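Local coordinates for protein MmcR (Streptomyces lavendulae, PDB 3GWZ) that methylates the quinone hydroxyl of demethylated mitomycins A and B, using S-adenosyl-L-methionine as methyl donor, and works as a homodimer, at residues D270-K275 / R291-A296; H276-W281 / V287-R292; R334-F339 / L348-S353. One frame throughout, in Å; residues are numbered along the deposited sequence.

Interaction 1: D270-K275 / R291-A296; sequences DVYLIK and RRIATA. With SAH (S-adenosyl-L-homocysteine), chain G.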
# COMPACT_ATOMS: atom_id res chain seq x y z
N ASP A 270 23.93 -33.00 2.06
CA ASP A 270 24.10 -33.32 0.65
C ASP A 270 24.50 -32.10 -0.20
O ASP A 270 25.32 -32.20 -1.11
CB ASP A 270 22.81 -33.92 0.08
CG ASP A 270 22.49 -35.29 0.67
OD1 ASP A 270 23.45 -36.02 1.01
OD2 ASP A 270 21.30 -35.63 0.78
N VAL A 271 23.90 -30.95 0.09
CA VAL A 271 24.22 -29.76 -0.68
C VAL A 271 24.38 -28.56 0.23
O VAL A 271 23.56 -28.32 1.13
CB VAL A 271 23.18 -29.51 -1.81
CG1 VAL A 271 21.79 -29.33 -1.22
CG2 VAL A 271 23.58 -28.29 -2.65
N TYR A 272 25.47 -27.82 0.02
CA TYR A 272 25.68 -26.56 0.73
C TYR A 272 25.50 -25.41 -0.24
O TYR A 272 25.90 -25.51 -1.40
CB TYR A 272 27.08 -26.53 1.34
CG TYR A 272 27.24 -27.54 2.46
CD1 TYR A 272 27.05 -27.16 3.78
CD2 TYR A 272 27.53 -28.87 2.19
CE1 TYR A 272 27.16 -28.08 4.81
CE2 TYR A 272 27.66 -29.80 3.21
CZ TYR A 272 27.47 -29.40 4.51
OH TYR A 272 27.58 -30.32 5.54
N LEU A 273 24.87 -24.34 0.22
CA LEU A 273 24.66 -23.18 -0.63
C LEU A 273 25.26 -21.96 0.05
O LEU A 273 25.17 -21.82 1.26
CB LEU A 273 23.17 -22.96 -0.89
CG LEU A 273 22.41 -24.04 -1.68
CD1 LEU A 273 22.08 -25.20 -0.78
CD2 LEU A 273 21.15 -23.46 -2.28
N ILE A 274 25.89 -21.10 -0.74
CA ILE A 274 26.48 -19.87 -0.20
C ILE A 274 26.36 -18.77 -1.26
O ILE A 274 27.08 -18.75 -2.25
CB ILE A 274 27.94 -20.10 0.27
CG1 ILE A 274 28.48 -18.88 1.01
CG2 ILE A 274 28.86 -20.50 -0.89
CD1 ILE A 274 29.73 -19.19 1.85
N LYS A 275 25.40 -17.88 -1.06
CA LYS A 275 25.01 -16.92 -2.10
C LYS A 275 25.28 -15.51 -1.61
O LYS A 275 24.80 -15.12 -0.55
CB LYS A 275 23.51 -17.07 -2.42
CG LYS A 275 22.97 -16.04 -3.40
CD LYS A 275 21.61 -16.45 -3.98
CE LYS A 275 20.45 -16.16 -3.02
NZ LYS A 275 20.17 -14.70 -2.86
N ARG A 291 37.40 -23.75 3.74
CA ARG A 291 38.05 -24.88 4.40
C ARG A 291 37.11 -25.52 5.42
O ARG A 291 37.05 -26.74 5.52
CB ARG A 291 39.38 -24.45 5.05
CG ARG A 291 40.53 -24.35 4.05
CD ARG A 291 41.85 -23.92 4.69
NE ARG A 291 42.91 -23.82 3.70
CZ ARG A 291 44.10 -23.25 3.91
NH1 ARG A 291 44.39 -22.73 5.10
NH2 ARG A 291 45.00 -23.21 2.94
N ARG A 292 36.38 -24.69 6.17
CA ARG A 292 35.41 -25.23 7.11
C ARG A 292 34.26 -25.94 6.38
O ARG A 292 33.74 -26.94 6.86
CB ARG A 292 34.87 -24.16 8.06
CG ARG A 292 34.09 -24.76 9.23
CD ARG A 292 33.84 -23.76 10.34
NE ARG A 292 35.07 -23.22 10.90
CZ ARG A 292 35.79 -23.82 11.84
NH1 ARG A 292 35.42 -25.00 12.33
NH2 ARG A 292 36.90 -23.24 12.30
N ILE A 293 33.87 -25.42 5.23
CA ILE A 293 32.84 -26.07 4.44
C ILE A 293 33.37 -27.41 3.92
O ILE A 293 32.72 -28.44 4.06
CB ILE A 293 32.38 -25.20 3.25
CG1 ILE A 293 31.68 -23.94 3.76
CG2 ILE A 293 31.45 -25.99 2.33
CD1 ILE A 293 31.42 -22.92 2.66
N ALA A 294 34.57 -27.39 3.35
CA ALA A 294 35.17 -28.62 2.84
C ALA A 294 35.20 -29.74 3.90
O ALA A 294 34.93 -30.90 3.59
CB ALA A 294 36.59 -28.34 2.32
N THR A 295 35.52 -29.37 5.13
CA THR A 295 35.59 -30.31 6.24
C THR A 295 34.24 -30.96 6.52
O THR A 295 34.16 -32.14 6.88
CB THR A 295 36.11 -29.62 7.52
OG1 THR A 295 37.47 -29.21 7.32
CG2 THR A 295 36.03 -30.55 8.72
N ALA A 296 33.18 -30.19 6.33
CA ALA A 296 31.82 -30.63 6.65
C ALA A 296 31.23 -31.49 5.54
O ALA A 296 30.21 -32.16 5.72
CB ALA A 296 30.91 -29.43 6.92
N SAH G . 22.67 -15.27 1.34
CA SAH G . 21.78 -14.07 1.54
CB SAH G . 22.46 -12.89 2.26
CG SAH G . 23.72 -12.31 1.59
SD SAH G . 24.33 -10.88 2.46
C SAH G . 21.26 -13.61 0.21
O SAH G . 20.28 -12.85 0.16
OXT SAH G . 21.79 -13.98 -0.85
C5' SAH G . 25.62 -11.64 3.43
C4' SAH G . 25.12 -12.28 4.74
O4' SAH G . 26.19 -12.83 5.54
C3' SAH G . 24.34 -11.37 5.69
O3' SAH G . 22.98 -11.84 5.77
C2' SAH G . 25.01 -11.51 7.05
O2' SAH G . 24.09 -11.64 8.14
C1' SAH G . 25.76 -12.81 6.92
N9 SAH G . 26.98 -12.93 7.76
C8 SAH G . 27.98 -12.02 7.85
N7 SAH G . 28.95 -12.47 8.69
C5 SAH G . 28.56 -13.69 9.12
C6 SAH G . 29.12 -14.73 10.02
N6 SAH G . 30.32 -14.50 10.60
N1 SAH G . 28.40 -15.86 10.22
C2 SAH G . 27.22 -16.06 9.62
N3 SAH G . 26.65 -15.16 8.79
C4 SAH G . 27.26 -13.99 8.51
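Y272 and I293 mark the point where strand 271-275 and helix 291-296 come closest, their CA atoms 8.1 Å apart. The axes of the two segments pass at 10.4 Å, and their N-to-C directions are nearly antiparallel, at 164°, so the last turns of the helix run back along the strand. Y272 and I274, two residues apart on the strand, turn their CB atoms to the helix, which answers with I293 and A296.

The tyrosine carries the larger share. With chi1 at -68° its CG stands beside the backbone N and anti to the carbonyl carbon, and the ring reaches along the helix towards its C-terminal end. I293 CG2 meets the ring obliquely, 4.5 Å from Y272 CG. Further out, Y272 CZ lies 4.2 Å from A296 CB, and Y272 OH is 3.2 Å from A296 O. The polar end of the tyrosine is held mainly by P266 O, with a further hydrogen bond to A269 N, which should fix the hydroxyl and limit how far the ring can shift. Nearer the cofactor end, I274 sends its delta methyl outward: CG1 is anti to the backbone N, and CD1 touches I293 CD1 at 4.2 Å, the two branches meeting at a slant.

K275 closes the strand at the ligand. Its carbonyl O accepts from the SAH amino N at 2.9 Å. The side chain runs outward and kinks at chi3 and chi4, which brings NZ to SAH OXT at 2.7 Å; S187 and E190 also hold NZ. Strand 271-275, helix 283-296 and strand 302-308 form a beta-alpha-beta unit of the Rossmann-like class I methyltransferase fold, with the cofactor bound at the C-terminal end of its first strand.

Interaction 2: H276-W281 / V287-R292; sequences HVLHDW and VRILRR. With SAH (S-adenosyl-L-homocysteine), chain G.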
# COMPACT_ATOMS: atom_id res chain seq x y z
N HIS A 276 26.06 -14.76 -2.40
CA HIS A 276 26.41 -13.37 -2.10
C HIS A 276 27.02 -13.23 -0.71
O HIS A 276 26.76 -12.26 0.01
CB HIS A 276 25.18 -12.46 -2.26
CG HIS A 276 24.68 -12.37 -3.66
ND1 HIS A 276 25.52 -12.27 -4.75
CD2 HIS A 276 23.42 -12.37 -4.16
CE1 HIS A 276 24.80 -12.21 -5.86
NE2 HIS A 276 23.52 -12.27 -5.53
N VAL A 277 27.83 -14.21 -0.34
CA VAL A 277 28.54 -14.15 0.92
C VAL A 277 30.03 -13.98 0.66
O VAL A 277 30.65 -13.05 1.18
CB VAL A 277 28.27 -15.40 1.81
CG1 VAL A 277 29.32 -15.51 2.93
CG2 VAL A 277 26.87 -15.33 2.39
N LEU A 278 30.60 -14.85 -0.17
CA LEU A 278 32.05 -14.84 -0.35
C LEU A 278 32.55 -13.51 -0.90
O LEU A 278 33.66 -13.10 -0.61
CB LEU A 278 32.51 -16.00 -1.23
CG LEU A 278 32.21 -17.37 -0.62
CD1 LEU A 278 32.72 -18.47 -1.53
CD2 LEU A 278 32.82 -17.48 0.78
N HIS A 279 31.72 -12.82 -1.69
CA HIS A 279 32.17 -11.55 -2.24
C HIS A 279 32.27 -10.42 -1.20
O HIS A 279 32.78 -9.34 -1.50
CB HIS A 279 31.36 -11.15 -3.49
CG HIS A 279 29.96 -10.72 -3.21
ND1 HIS A 279 29.12 -10.24 -4.20
CD2 HIS A 279 29.24 -10.67 -2.06
CE1 HIS A 279 27.95 -9.93 -3.67
NE2 HIS A 279 28.00 -10.17 -2.37
N ASP A 280 31.81 -10.69 0.02
CA ASP A 280 32.00 -9.76 1.13
C ASP A 280 33.39 -9.83 1.74
O ASP A 280 33.76 -8.95 2.51
CB ASP A 280 31.00 -10.03 2.25
CG ASP A 280 29.57 -9.84 1.83
OD1 ASP A 280 29.33 -9.12 0.84
OD2 ASP A 280 28.69 -10.42 2.49
N TRP A 281 34.14 -10.89 1.41
CA TRP A 281 35.35 -11.23 2.17
C TRP A 281 36.64 -11.24 1.34
O TRP A 281 36.62 -11.55 0.14
CB TRP A 281 35.16 -12.59 2.86
CG TRP A 281 33.95 -12.61 3.76
CD1 TRP A 281 32.71 -13.12 3.48
CD2 TRP A 281 33.86 -12.04 5.07
NE1 TRP A 281 31.86 -12.91 4.54
CE2 TRP A 281 32.54 -12.25 5.53
CE3 TRP A 281 34.77 -11.37 5.91
CZ2 TRP A 281 32.12 -11.82 6.79
CZ3 TRP A 281 34.35 -10.96 7.15
CH2 TRP A 281 33.04 -11.18 7.58
N VAL A 287 39.10 -18.30 2.19
CA VAL A 287 39.72 -19.61 2.40
C VAL A 287 39.31 -20.20 3.74
O VAL A 287 39.05 -21.40 3.84
CB VAL A 287 41.26 -19.55 2.24
CG1 VAL A 287 41.92 -20.81 2.80
CG2 VAL A 287 41.63 -19.36 0.77
N ARG A 288 39.23 -19.36 4.77
CA ARG A 288 38.77 -19.82 6.08
C ARG A 288 37.38 -20.44 5.96
O ARG A 288 37.12 -21.52 6.49
CB ARG A 288 38.74 -18.67 7.10
CG ARG A 288 40.11 -18.14 7.50
CD ARG A 288 39.97 -16.85 8.34
NE ARG A 288 39.40 -17.14 9.65
CZ ARG A 288 38.78 -16.24 10.42
NH1 ARG A 288 38.64 -14.98 10.01
NH2 ARG A 288 38.31 -16.61 11.60
N ILE A 289 36.48 -19.74 5.28
CA ILE A 289 35.11 -20.24 5.13
C ILE A 289 35.10 -21.55 4.34
O ILE A 289 34.48 -22.53 4.75
CB ILE A 289 34.19 -19.19 4.45
CG1 ILE A 289 34.04 -17.96 5.34
CG2 ILE A 289 32.81 -19.78 4.18
CD1 ILE A 289 33.56 -16.71 4.59
N LEU A 290 35.80 -21.56 3.21
CA LEU A 290 35.78 -22.69 2.30
C LEU A 290 36.35 -23.94 2.96
O LEU A 290 35.86 -25.05 2.76
CB LEU A 290 36.58 -22.37 1.03
CG LEU A 290 35.94 -21.34 0.11
CD1 LEU A 290 36.86 -21.05 -1.08
CD2 LEU A 290 34.57 -21.84 -0.36
N ARG A 291 37.40 -23.75 3.74
CA ARG A 291 38.05 -24.88 4.40
C ARG A 291 37.11 -25.52 5.42
O ARG A 291 37.05 -26.74 5.52
CB ARG A 291 39.38 -24.45 5.05
CG ARG A 291 40.53 -24.35 4.05
CD ARG A 291 41.85 -23.92 4.69
NE ARG A 291 42.91 -23.82 3.70
CZ ARG A 291 44.10 -23.25 3.91
NH1 ARG A 291 44.39 -22.73 5.10
NH2 ARG A 291 45.00 -23.21 2.94
N ARG A 292 36.38 -24.69 6.17
CA ARG A 292 35.41 -25.23 7.11
C ARG A 292 34.26 -25.94 6.38
O ARG A 292 33.74 -26.94 6.86
CB ARG A 292 34.87 -24.16 8.06
CG ARG A 292 34.09 -24.76 9.23
CD ARG A 292 33.84 -23.76 10.34
NE ARG A 292 35.07 -23.22 10.90
CZ ARG A 292 35.79 -23.82 11.84
NH1 ARG A 292 35.42 -25.00 12.33
NH2 ARG A 292 36.90 -23.24 12.30
N SAH G . 22.67 -15.27 1.34
CA SAH G . 21.78 -14.07 1.54
CB SAH G . 22.46 -12.89 2.26
CG SAH G . 23.72 -12.31 1.59
SD SAH G . 24.33 -10.88 2.46
C SAH G . 21.26 -13.61 0.21
O SAH G . 20.28 -12.85 0.16
OXT SAH G . 21.79 -13.98 -0.85
C5' SAH G . 25.62 -11.64 3.43
C4' SAH G . 25.12 -12.28 4.74
O4' SAH G . 26.19 -12.83 5.54
C3' SAH G . 24.34 -11.37 5.69
O3' SAH G . 22.98 -11.84 5.77
C2' SAH G . 25.01 -11.51 7.05
O2' SAH G . 24.09 -11.64 8.14
C1' SAH G . 25.76 -12.81 6.92
N9 SAH G . 26.98 -12.93 7.76
C8 SAH G . 27.98 -12.02 7.85
N7 SAH G . 28.95 -12.47 8.69
C5 SAH G . 28.56 -13.69 9.12
C6 SAH G . 29.12 -14.73 10.02
N6 SAH G . 30.32 -14.50 10.60
N1 SAH G . 28.40 -15.86 10.22
C2 SAH G . 27.22 -16.06 9.62
N3 SAH G . 26.65 -15.16 8.79
C4 SAH G . 27.26 -13.99 8.51
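I289 points its delta methyl at the indole of W281, and the two side chains cross at about a right angle. This is the strand-to-helix connection of a beta-alpha-beta unit in the Rossmann-like methyltransferase fold: residues 276-281 leave strand 271-275, make a short 3-10 turn, and are then packed upon by the helix that follows. I289 CD1 sits over a face of the five-membered ring, 4.2 Å from its centroid and 23° off the normal, a CH-pi contact. D280 CB covers the opposite face, towards the rim. The indole is therefore clasped between the helix and its own preceding residue, while W166 and the edge-to-face ring of F262 add to its aromatic surroundings.

L278 packs beside this pair. Its CG lies beside the backbone N, chi1 -63°, and the extended isobutyl group divides its two methyls between two helix residues. CD2 slides past I289 in the reverse direction, 4.0 Å from I289 CD1, whereas L278 CD1 meets L290 CD2 at a slant, also at 4.0 Å. I289 CD1 is thus shared by a leucine methyl and an aromatic face.

The same loop also lines the SAH pocket and carries H279, the probable proton acceptor, whose ND1 is bonded to E333. The ring of H276 is pinned at both nitrogens, ND1 by D307 and NE2 by E190, with SAH OXT near its edge. D280 OD2 comes within 3.4 Å of SAH C5'. L278 and W281, which pack on the helix, belong to the same short loop as these polar residues. At the benzo edge of the indole, away from the ring that I289 covers, SAH N7 lies in the ring plane, 3.8 Å from W281 CZ2.

Interaction 3: R334-F339 / L348-S353; sequences RSESEF and LRVERS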
# COMPACT_ATOMS: atom_id res chain seq x y z
N ARG A 334 34.71 -11.50 -7.97
CA ARG A 334 35.80 -12.31 -8.48
C ARG A 334 35.40 -12.99 -9.80
O ARG A 334 34.21 -13.17 -10.07
CB ARG A 334 36.18 -13.38 -7.45
CG ARG A 334 36.99 -12.86 -6.26
CD ARG A 334 37.11 -13.96 -5.20
NE ARG A 334 37.84 -13.52 -4.02
CZ ARG A 334 37.27 -13.12 -2.89
NH1 ARG A 334 35.94 -13.11 -2.77
NH2 ARG A 334 38.03 -12.74 -1.87
N SER A 335 36.40 -13.36 -10.59
CA SER A 335 36.19 -14.20 -11.77
C SER A 335 36.14 -15.65 -11.33
O SER A 335 36.50 -15.97 -10.20
CB SER A 335 37.35 -14.02 -12.76
OG SER A 335 38.52 -14.66 -12.28
N GLU A 336 35.68 -16.54 -12.21
CA GLU A 336 35.66 -17.96 -11.86
C GLU A 336 37.06 -18.49 -11.55
O GLU A 336 37.23 -19.28 -10.64
CB GLU A 336 34.99 -18.79 -12.96
CG GLU A 336 34.81 -20.25 -12.59
CD GLU A 336 34.06 -21.05 -13.65
OE1 GLU A 336 33.07 -20.53 -14.22
OE2 GLU A 336 34.46 -22.21 -13.91
N SER A 337 38.07 -18.04 -12.30
CA SER A 337 39.43 -18.51 -12.07
C SER A 337 39.97 -18.03 -10.73
O SER A 337 40.73 -18.74 -10.06
CB SER A 337 40.37 -18.07 -13.21
OG SER A 337 40.49 -16.67 -13.28
N GLU A 338 39.59 -16.82 -10.34
CA GLU A 338 39.95 -16.35 -9.00
C GLU A 338 39.31 -17.21 -7.91
O GLU A 338 39.97 -17.58 -6.94
CB GLU A 338 39.60 -14.86 -8.85
CG GLU A 338 40.66 -13.97 -9.50
CD GLU A 338 40.21 -12.53 -9.69
OE1 GLU A 338 39.00 -12.26 -9.63
OE2 GLU A 338 41.08 -11.67 -9.92
N PHE A 339 38.03 -17.56 -8.07
CA PHE A 339 37.39 -18.44 -7.11
C PHE A 339 38.09 -19.81 -7.11
O PHE A 339 38.36 -20.38 -6.05
CB PHE A 339 35.90 -18.63 -7.43
CG PHE A 339 35.00 -17.63 -6.76
CD1 PHE A 339 35.00 -17.47 -5.38
CD2 PHE A 339 34.14 -16.84 -7.52
CE1 PHE A 339 34.16 -16.54 -4.77
CE2 PHE A 339 33.30 -15.92 -6.91
CZ PHE A 339 33.31 -15.77 -5.54
N LEU A 348 38.99 -27.97 -2.55
CA LEU A 348 37.77 -28.07 -3.35
C LEU A 348 38.08 -27.84 -4.82
O LEU A 348 39.12 -27.30 -5.16
CB LEU A 348 36.75 -27.02 -2.89
CG LEU A 348 36.24 -27.15 -1.45
CD1 LEU A 348 35.40 -25.92 -1.08
CD2 LEU A 348 35.45 -28.45 -1.26
N ARG A 349 37.16 -28.24 -5.69
CA ARG A 349 37.36 -27.98 -7.10
C ARG A 349 36.04 -27.77 -7.84
O ARG A 349 35.00 -28.32 -7.45
CB ARG A 349 38.17 -29.10 -7.75
CG ARG A 349 37.43 -30.41 -7.89
CD ARG A 349 38.35 -31.46 -8.52
NE ARG A 349 38.78 -31.08 -9.86
CZ ARG A 349 39.96 -31.39 -10.39
NH1 ARG A 349 40.85 -32.07 -9.68
NH2 ARG A 349 40.26 -31.00 -11.62
N VAL A 350 36.10 -26.98 -8.90
CA VAL A 350 34.90 -26.65 -9.65
C VAL A 350 34.49 -27.81 -10.55
O VAL A 350 35.30 -28.32 -11.33
CB VAL A 350 35.12 -25.40 -10.52
CG1 VAL A 350 33.87 -25.10 -11.35
CG2 VAL A 350 35.50 -24.21 -9.65
N GLU A 351 33.23 -28.21 -10.44
CA GLU A 351 32.68 -29.24 -11.30
C GLU A 351 32.13 -28.58 -12.56
O GLU A 351 32.43 -29.00 -13.68
CB GLU A 351 31.58 -30.01 -10.58
CG GLU A 351 31.25 -31.36 -11.20
CD GLU A 351 32.28 -32.42 -10.85
OE1 GLU A 351 33.44 -32.06 -10.53
OE2 GLU A 351 31.93 -33.62 -10.89
N ARG A 352 31.33 -27.55 -12.37
CA ARG A 352 30.81 -26.78 -13.50
C ARG A 352 30.20 -25.48 -13.00
O ARG A 352 30.00 -25.30 -11.80
CB ARG A 352 29.77 -27.60 -14.28
CG ARG A 352 28.56 -28.00 -13.47
CD ARG A 352 27.79 -29.11 -14.16
NE ARG A 352 26.82 -29.74 -13.27
CZ ARG A 352 25.50 -29.70 -13.43
NH1 ARG A 352 24.98 -29.05 -14.46
NH2 ARG A 352 24.70 -30.30 -12.56
N SER A 353 29.93 -24.57 -13.93
CA SER A 353 29.26 -23.33 -13.58
C SER A 353 28.06 -23.14 -14.49
O SER A 353 28.14 -23.36 -15.70
CB SER A 353 30.22 -22.13 -13.67
OG SER A 353 30.42 -21.72 -15.00
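The carboxylate of E336 is met by S353 at one oxygen and by V350 near the other. S353 OG donates to E336 OE1 from the syn side at 3.0 Å, lying 29° out of the carboxylate plane, while V350 CG1 approaches E336 OE2 to 3.9 Å. The other flat group, the ring of F339, turns away from the strand and carries R334 CB over one face, near the rim.

E336 spans the gap because CG is anti to its backbone N, chi1 -174°, and the chain beyond stays extended. On the strand, E351 and R352 both face E365 in a classic beta bulge, and V350 and S353, three residues apart, both point at the helix. At the helix start E338 OE1, three residues on, accepts the backbone N-H of the N-cap residue, 3.0 Å from S335 N.

S353 OG also takes a hydrogen bond from R362 NE, so the hydroxyl relays between arginine and glutamate. That probably polarises the serine and favours a charged carboxylate, joining segments 334-339 and 348-353 by one hydrogen bond, while L343 adds apolar packing on V350 and L348.

Interactions 1 and 2 are buried and share helix 283-296, touching where I274 CD1 packs on I289 CG2; both pack mainly apolar side chains on the helix. At SAH, interaction 1 supplies hydrogen bonds from K275, interaction 2 close contacts. Interaction 3 lies at the surface, on the edge strand of the same sheet that interaction 1 reaches, and depends on a carboxylate and a hydroxyl instead. It is still joined to the others: the guanidinium of R334 probably hydrogen-bonds the carbonyls of L278 and W281, and F339 packs on L278. Segments 276-281 and 334-339 meet through polar and apolar contacts, and helix 283-296 packs against the sheet, touching strand 271-275 through I293 and strand 348-355 through A294.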